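Local coordinates for pumilio domain-containing protein C56F2.08c (Schizosaccharomyces pombe, PDB 6NX5) that probably binds AU-rich regions in the 3' untranslated regions of mRNAs, this chain being its RRM domain, at residues Leu6-Leu11 / Ala22-Tyr27; Asp32-Ser37 / Ser41-Tyr46; Leu59-Val64 / Pro70-Leu75. All coordinates share one frame; numbering follows the deposited sequence.

Contact 1 (Leu6-Leu11 / Ala22-Tyr27); sequences LYVSNL and ALFSAY
Leu6, on strand 4-9, places its CD1 methyl 3.8 Å from CE1 of the Phe24 ring. The methyl lies obliquely to the ring, neither squarely over it nor in its plane, and CD1 of Phe24 is the next nearest atom, so Leu6 packs along one flank of the ring. Tyr7 turns to the other surface of the sheet, as the alternation of a strand requires. Val8 comes back to the Phe24 side and meets the far end of the ring, at CZ, again obliquely: its CG2 is 3.5 Å from Phe24 CZ, while CG1 stands 4.2 Å from the same CZ. With CG1 anti to the backbone N (chi1 -174°), CG2 stands beside that N and is the branch turned to the ring. No hydrogen bond crosses the contact, and the nearest CA atoms, those of Leu6 and Phe24, are 10.2 Å apart, so side chains alone bridge strand and helix. A serine in place of Phe24 would probably leave Leu6 CD1 and Val8 CG2 without their apolar partner and open a gap beneath the strand. On the helix side, Phe24 O accepts Tyr27 N at 3.2 Å in a type I turn and also receives the hydroxyl of Tyr46. The sequence Leu6-Leu11 fits the RNP2 motif of RRM domains, with Tyr7 at its aromatic position; here that ring stacks on Tyr7 of the second subunit. Strand 4-9 runs between strands 42-46 and 72-75, to which Leu6 and Val8 add contacts with Val44, Tyr46 and Val73, while Leu59 of helix 49-59 packs against Phe24 from the neighbouring helix.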
# COMPACT_ATOMS: atom_id res chain seq x y z
N LEU A 6 -2.83 3.08 5.27
CA LEU A 6 -4.08 2.38 4.98
C LEU A 6 -4.08 1.98 3.52
O LEU A 6 -3.80 2.82 2.64
CB LEU A 6 -5.29 3.26 5.25
CG LEU A 6 -5.46 3.81 6.67
CD1 LEU A 6 -6.66 4.73 6.73
CD2 LEU A 6 -5.62 2.70 7.71
N TYR A 7 -4.39 0.72 3.26
CA TYR A 7 -4.60 0.21 1.91
C TYR A 7 -6.10 0.20 1.65
O TYR A 7 -6.85 -0.47 2.36
CB TYR A 7 -4.00 -1.19 1.75
CG TYR A 7 -4.36 -1.85 0.44
CD1 TYR A 7 -3.91 -1.34 -0.77
CD2 TYR A 7 -5.19 -2.95 0.42
CE1 TYR A 7 -4.25 -1.94 -1.97
CE2 TYR A 7 -5.55 -3.55 -0.76
CZ TYR A 7 -5.08 -3.04 -1.95
OH TYR A 7 -5.44 -3.66 -3.12
N VAL A 8 -6.54 0.98 0.66
CA VAL A 8 -7.95 1.18 0.38
C VAL A 8 -8.28 0.49 -0.94
O VAL A 8 -7.63 0.75 -1.96
CB VAL A 8 -8.29 2.68 0.33
CG1 VAL A 8 -9.81 2.89 0.18
CG2 VAL A 8 -7.77 3.39 1.57
N SER A 9 -9.30 -0.37 -0.93
CA SER A 9 -9.65 -1.11 -2.13
C SER A 9 -11.16 -1.06 -2.34
O SER A 9 -11.94 -0.66 -1.46
CB SER A 9 -9.15 -2.57 -2.07
OG SER A 9 -9.58 -3.26 -0.91
N ASN A 10 -11.56 -1.45 -3.55
CA ASN A 10 -12.95 -1.37 -4.01
C ASN A 10 -13.44 0.07 -4.05
O ASN A 10 -14.55 0.38 -3.62
CB ASN A 10 -13.90 -2.24 -3.18
CG ASN A 10 -15.18 -2.53 -3.93
OD1 ASN A 10 -15.21 -2.44 -5.16
ND2 ASN A 10 -16.25 -2.88 -3.21
N LEU A 11 -12.59 0.96 -4.54
CA LEU A 11 -13.05 2.30 -4.88
C LEU A 11 -13.96 2.23 -6.11
O LEU A 11 -13.83 1.33 -6.94
CB LEU A 11 -11.87 3.21 -5.19
CG LEU A 11 -10.93 3.40 -4.01
CD1 LEU A 11 -9.70 4.20 -4.44
CD2 LEU A 11 -11.68 4.08 -2.88
N ALA A 22 -10.55 14.21 0.31
CA ALA A 22 -11.77 14.73 0.90
C ALA A 22 -12.39 13.74 1.88
O ALA A 22 -12.77 14.10 3.00
CB ALA A 22 -12.76 15.09 -0.20
N LEU A 23 -12.45 12.46 1.49
CA LEU A 23 -13.09 11.46 2.33
C LEU A 23 -12.27 11.17 3.58
O LEU A 23 -12.82 11.07 4.69
CB LEU A 23 -13.31 10.18 1.53
CG LEU A 23 -13.80 8.94 2.28
CD1 LEU A 23 -15.28 9.06 2.58
CD2 LEU A 23 -13.51 7.70 1.45
N PHE A 24 -10.95 11.04 3.44
CA PHE A 24 -10.17 10.61 4.60
C PHE A 24 -9.80 11.77 5.52
O PHE A 24 -9.45 11.53 6.68
CB PHE A 24 -8.93 9.85 4.12
CG PHE A 24 -9.22 8.42 3.77
CD1 PHE A 24 -9.01 7.41 4.71
CD2 PHE A 24 -9.74 8.08 2.53
CE1 PHE A 24 -9.28 6.10 4.40
CE2 PHE A 24 -10.05 6.76 2.23
CZ PHE A 24 -9.81 5.77 3.17
N SER A 25 -9.91 13.02 5.06
CA SER A 25 -9.64 14.15 5.94
C SER A 25 -10.68 14.31 7.05
O SER A 25 -10.45 15.10 7.97
CB SER A 25 -9.55 15.45 5.14
OG SER A 25 -8.42 15.44 4.29
N ALA A 26 -11.80 13.58 7.00
CA ALA A 26 -12.74 13.63 8.11
C ALA A 26 -12.14 13.10 9.40
O ALA A 26 -12.64 13.44 10.48
CB ALA A 26 -14.00 12.84 7.77
N TYR A 27 -11.10 12.28 9.34
CA TYR A 27 -10.61 11.58 10.52
C TYR A 27 -9.25 12.05 11.00
O TYR A 27 -8.77 11.58 12.04
CB TYR A 27 -10.60 10.07 10.25
CG TYR A 27 -11.93 9.63 9.72
CD1 TYR A 27 -13.03 9.51 10.56
CD2 TYR A 27 -12.12 9.41 8.36
CE1 TYR A 27 -14.27 9.14 10.08
CE2 TYR A 27 -13.35 9.04 7.87
CZ TYR A 27 -14.42 8.90 8.73
OH TYR A 27 -15.64 8.53 8.23

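Contact 2 (Asp32-Ser37 / Ser41-Tyr46)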
# COMPACT_ATOMS: atom_id res chain seq x y z
N ASP A 32 -0.28 11.81 2.98
CA ASP A 32 0.05 11.52 1.60
C ASP A 32 -1.01 10.57 1.08
O ASP A 32 -1.66 9.86 1.86
CB ASP A 32 1.44 10.87 1.46
CG ASP A 32 2.56 11.89 1.36
OD1 ASP A 32 2.43 12.85 0.58
OD2 ASP A 32 3.56 11.73 2.09
N ILE A 33 -1.18 10.57 -0.24
CA ILE A 33 -2.06 9.64 -0.94
C ILE A 33 -1.32 9.16 -2.18
O ILE A 33 -0.70 9.96 -2.88
CB ILE A 33 -3.40 10.29 -1.33
CG1 ILE A 33 -4.16 10.72 -0.08
CG2 ILE A 33 -4.24 9.32 -2.18
CD1 ILE A 33 -5.28 11.67 -0.38
N TRP A 34 -1.35 7.85 -2.42
CA TRP A 34 -0.87 7.25 -3.66
C TRP A 34 -2.01 6.48 -4.32
O TRP A 34 -2.76 5.78 -3.64
CB TRP A 34 0.29 6.29 -3.43
CG TRP A 34 1.50 6.90 -2.82
CD1 TRP A 34 2.62 7.29 -3.47
CD2 TRP A 34 1.73 7.15 -1.43
NE1 TRP A 34 3.55 7.78 -2.58
CE2 TRP A 34 3.02 7.71 -1.32
CE3 TRP A 34 0.98 6.96 -0.27
CZ2 TRP A 34 3.57 8.08 -0.10
CZ3 TRP A 34 1.53 7.32 0.95
CH2 TRP A 34 2.81 7.88 1.02
N MET A 35 -2.14 6.59 -5.63
CA MET A 35 -3.15 5.85 -6.37
C MET A 35 -2.51 4.63 -7.01
O MET A 35 -1.41 4.70 -7.55
CB MET A 35 -3.79 6.73 -7.45
CG MET A 35 -4.42 7.99 -6.90
SD MET A 35 -5.74 7.66 -5.72
CE MET A 35 -6.95 6.90 -6.80
N LEU A 36 -3.22 3.50 -6.95
CA LEU A 36 -2.76 2.25 -7.56
C LEU A 36 -3.46 2.01 -8.89
O LEU A 36 -3.80 0.88 -9.22
CB LEU A 36 -2.98 1.07 -6.62
CG LEU A 36 -2.12 1.09 -5.36
CD1 LEU A 36 -2.56 0.03 -4.36
CD2 LEU A 36 -0.65 0.90 -5.70
N SER A 37 -3.67 3.08 -9.65
CA SER A 37 -4.25 2.97 -10.98
C SER A 37 -3.37 2.07 -11.85
O SER A 37 -2.14 2.07 -11.72
CB SER A 37 -4.38 4.35 -11.61
OG SER A 37 -4.81 5.31 -10.65
N SER A 41 -7.74 1.04 -6.35
CA SER A 41 -7.20 1.02 -5.00
C SER A 41 -6.29 2.21 -4.76
O SER A 41 -5.85 2.89 -5.70
CB SER A 41 -6.44 -0.29 -4.71
OG SER A 41 -7.27 -1.42 -4.92
N ALA A 42 -6.00 2.47 -3.49
CA ALA A 42 -5.14 3.60 -3.12
C ALA A 42 -4.50 3.32 -1.77
O ALA A 42 -4.86 2.38 -1.05
CB ALA A 42 -5.93 4.91 -3.08
N ILE A 43 -3.49 4.13 -1.45
CA ILE A 43 -2.80 4.09 -0.17
C ILE A 43 -2.91 5.47 0.45
O ILE A 43 -2.67 6.48 -0.23
CB ILE A 43 -1.32 3.70 -0.31
CG1 ILE A 43 -1.22 2.28 -0.86
CG2 ILE A 43 -0.63 3.80 1.05
CD1 ILE A 43 0.16 1.94 -1.36
N VAL A 44 -3.30 5.51 1.73
CA VAL A 44 -3.52 6.76 2.45
C VAL A 44 -2.67 6.71 3.71
O VAL A 44 -2.70 5.71 4.43
CB VAL A 44 -4.99 6.96 2.83
CG1 VAL A 44 -5.16 8.26 3.60
CG2 VAL A 44 -5.89 6.90 1.61
N SER A 45 -1.92 7.77 3.97
CA SER A 45 -1.07 7.83 5.15
C SER A 45 -1.54 8.90 6.12
O SER A 45 -1.96 9.99 5.71
CB SER A 45 0.40 8.07 4.78
OG SER A 45 0.59 9.39 4.31
N TYR A 46 -1.45 8.57 7.41
CA TYR A 46 -1.58 9.50 8.52
C TYR A 46 -0.33 9.41 9.38
O TYR A 46 0.19 8.31 9.62
CB TYR A 46 -2.76 9.16 9.43
CG TYR A 46 -4.13 9.24 8.85
CD1 TYR A 46 -4.77 8.10 8.38
CD2 TYR A 46 -4.85 10.45 8.85
CE1 TYR A 46 -6.07 8.15 7.89
CE2 TYR A 46 -6.16 10.50 8.35
CZ TYR A 46 -6.76 9.36 7.88
OH TYR A 46 -8.04 9.41 7.38
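Strand 32-35 and strand 42-46 run antiparallel as the two arms of a hairpin, their axes 4.7 Å apart at closest and their directions 172° apart. Trp34 and Ile43 form a hydrogen-bonded pair: Trp34 N donates to Ile43 O at 2.9 Å and Ile43 N returns a bond to Trp34 O at 2.8 Å, each donor lying in the carbonyl plane. Ile33 with Val44 and Met35 with Ala42 are the non-hydrogen-bonded pairs beside it. Past the regular pairing, Leu36 N still reaches Ser41 O at 3.0 Å, but from above the carbonyl plane (37° out of it). On one face the six-membered ring of Trp34 meets its partner at a slant, CE3 lying 3.8 Å from CG2 of Ile43. That methyl is the branch anti to the isoleucine N, whereas CG1 points toward Leu36. On the other face Met35, bent at chi2 and chi3, brings SD to 3.8 Å from Ala42 CB. Strand 42-46 occupies the RNP1 position of the RRM, with Ser41 and Ile43 where aromatic residues are usual. Ile33, Met35 and Ala42 face helix 17-24, touching His21, Ser17 and Ile20. Strand 4-9 flanks strand 42-46, while at the outer edge Trp34 and Met35 pair with an antiparallel strand of the second subunit, so the sheet continues across the interface.

Contact 3 (Leu59-Val64 / Pro70-Leu75); sequences LHNRPV and PVQVML
The loop that leaves helix 49-59 folds back on the start of the last sheet strand of the RRM, and His60 and Val73 mark where the two meet. Val73 N donates to ND1 of His60 over 3.1 Å, with an N-H...N angle of 169°; the donor lies near the ring plane, so ND1 accepts with its in-plane lone pair, probably in the place a neighbouring strand's carbonyl would take. The imidazole CG lies anti to the backbone N (chi1 175°), which carries the ring out beside the strand. Asn61 N then gives a short bond to Val71 O, 2.7 Å long and nearly along the C=O axis, though bent at the hydrogen. Leu59 to Arg62 make a type II turn with Asn61 at positive phi (63°), and since Asn61 and Arg62 both face Val71, the arrangement fits a G1 beta bulge. Val71 N closes it by donating to Arg62 O at 3.1 Å, well above the carbonyl plane. The amides of Asn61 and Gln72 also meet, but two acceptor oxygens come too close there for their pairing to be trusted. Beneath the turn, Val71 CG1 is wedged 3.2 Å from Leu59 O and 4.1 Å from Val64 CG2, and Leu59 CB rests 3.9 Å from Val73 CG2. Leu59 and Val73 both go on to touch Phe24 of helix 17-24, while Pro63 CG and Pro70 CG approach each other on the exposed side of the loop.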
# COMPACT_ATOMS: atom_id res chain seq x y z
N LEU A 59 -14.62 3.52 8.00
CA LEU A 59 -14.81 3.34 6.57
C LEU A 59 -14.75 1.91 6.10
O LEU A 59 -15.31 1.62 5.03
CB LEU A 59 -13.77 4.16 5.79
CG LEU A 59 -13.90 5.68 5.95
CD1 LEU A 59 -12.70 6.40 5.32
CD2 LEU A 59 -15.21 6.19 5.35
N HIS A 60 -14.10 1.00 6.82
CA HIS A 60 -13.95 -0.36 6.32
C HIS A 60 -15.31 -1.03 6.22
O HIS A 60 -16.11 -1.00 7.16
CB HIS A 60 -13.04 -1.20 7.21
CG HIS A 60 -12.97 -2.64 6.79
ND1 HIS A 60 -12.52 -3.03 5.54
CD2 HIS A 60 -13.31 -3.78 7.44
CE1 HIS A 60 -12.58 -4.34 5.45
NE2 HIS A 60 -13.05 -4.82 6.59
N ASN A 61 -15.57 -1.63 5.05
CA ASN A 61 -16.82 -2.34 4.78
C ASN A 61 -18.04 -1.41 4.83
O ASN A 61 -19.13 -1.82 5.23
CB ASN A 61 -17.00 -3.52 5.74
CG ASN A 61 -16.05 -4.64 5.46
OD1 ASN A 61 -15.54 -4.77 4.35
ND2 ASN A 61 -15.78 -5.47 6.47
N ARG A 62 -17.86 -0.17 4.40
CA ARG A 62 -18.93 0.81 4.38
C ARG A 62 -19.20 1.28 2.96
O ARG A 62 -18.27 1.72 2.27
CB ARG A 62 -18.57 2.01 5.26
CG ARG A 62 -19.74 2.93 5.56
CD ARG A 62 -19.39 4.00 6.59
NE ARG A 62 -19.97 5.29 6.23
CZ ARG A 62 -19.66 6.44 6.81
NH1 ARG A 62 -18.77 6.47 7.79
NH2 ARG A 62 -20.24 7.57 6.41
N PRO A 63 -20.44 1.20 2.48
CA PRO A 63 -20.74 1.81 1.17
C PRO A 63 -20.78 3.32 1.28
O PRO A 63 -21.86 3.91 1.39
CB PRO A 63 -22.12 1.22 0.82
CG PRO A 63 -22.38 0.13 1.85
CD PRO A 63 -21.60 0.52 3.06
N VAL A 64 -19.61 3.97 1.24
CA VAL A 64 -19.55 5.41 1.45
C VAL A 64 -19.76 6.21 0.17
O VAL A 64 -19.94 7.43 0.25
CB VAL A 64 -18.21 5.82 2.09
CG1 VAL A 64 -17.96 4.99 3.33
CG2 VAL A 64 -17.07 5.64 1.12
N PRO A 70 -19.43 -1.92 -0.72
CA PRO A 70 -18.62 -1.46 0.42
C PRO A 70 -17.15 -1.26 0.05
O PRO A 70 -16.54 -2.11 -0.60
CB PRO A 70 -18.78 -2.58 1.45
CG PRO A 70 -19.91 -3.45 0.95
CD PRO A 70 -19.87 -3.31 -0.54
N VAL A 71 -16.60 -0.13 0.49
CA VAL A 71 -15.16 0.11 0.38
C VAL A 71 -14.44 -0.72 1.43
O VAL A 71 -14.96 -1.00 2.51
CB VAL A 71 -14.83 1.61 0.53
CG1 VAL A 71 -15.22 2.12 1.91
CG2 VAL A 71 -13.34 1.88 0.29
N GLN A 72 -13.22 -1.13 1.11
CA GLN A 72 -12.37 -1.87 2.03
C GLN A 72 -11.21 -0.99 2.46
O GLN A 72 -10.61 -0.30 1.62
CB GLN A 72 -11.83 -3.14 1.38
CG GLN A 72 -12.92 -4.05 0.82
CD GLN A 72 -13.94 -4.40 1.87
OE1 GLN A 72 -13.63 -5.09 2.84
NE2 GLN A 72 -15.18 -3.96 1.68
N VAL A 73 -10.91 -0.99 3.76
CA VAL A 73 -9.79 -0.23 4.31
C VAL A 73 -9.02 -1.14 5.26
O VAL A 73 -9.60 -1.65 6.24
CB VAL A 73 -10.24 1.05 5.04
CG1 VAL A 73 -9.01 1.81 5.58
CG2 VAL A 73 -11.08 1.94 4.10
N MET A 74 -7.72 -1.33 5.00
CA MET A 74 -6.87 -2.20 5.80
C MET A 74 -5.73 -1.38 6.37
O MET A 74 -5.02 -0.70 5.63
CB MET A 74 -6.35 -3.36 4.96
CG MET A 74 -7.44 -4.28 4.47
SD MET A 74 -7.13 -4.99 2.83
CE MET A 74 -5.53 -5.76 3.07
N LEU A 75 -5.58 -1.44 7.68
CA LEU A 75 -4.48 -0.76 8.35
C LEU A 75 -3.25 -1.66 8.34
O LEU A 75 -3.28 -2.77 8.90
CB LEU A 75 -4.91 -0.40 9.78
CG LEU A 75 -3.85 0.10 10.74
CD1 LEU A 75 -3.22 1.38 10.22
CD2 LEU A 75 -4.52 0.32 12.09

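Contact 1 lies about 3 Å from the centre of the chain and is buried and wholly apolar, joining helix to sheet through side chains alone. Contact 2 is also buried, yet main-chain hydrogen bonds carry it, with apolar groups on both faces. Contact 3 is partly exposed and mixes backbone, imidazole and valine contacts where a loop meets the start of strand 72-75. The last two lie on opposite sides of the chain's centre, about 14 Å between centres, and do not touch. Strand 4-9 of contact 1 connects them: Leu6 N bonds to Val44 O at 2.8 Å, and Tyr7 N to Met74 O at 2.8 Å.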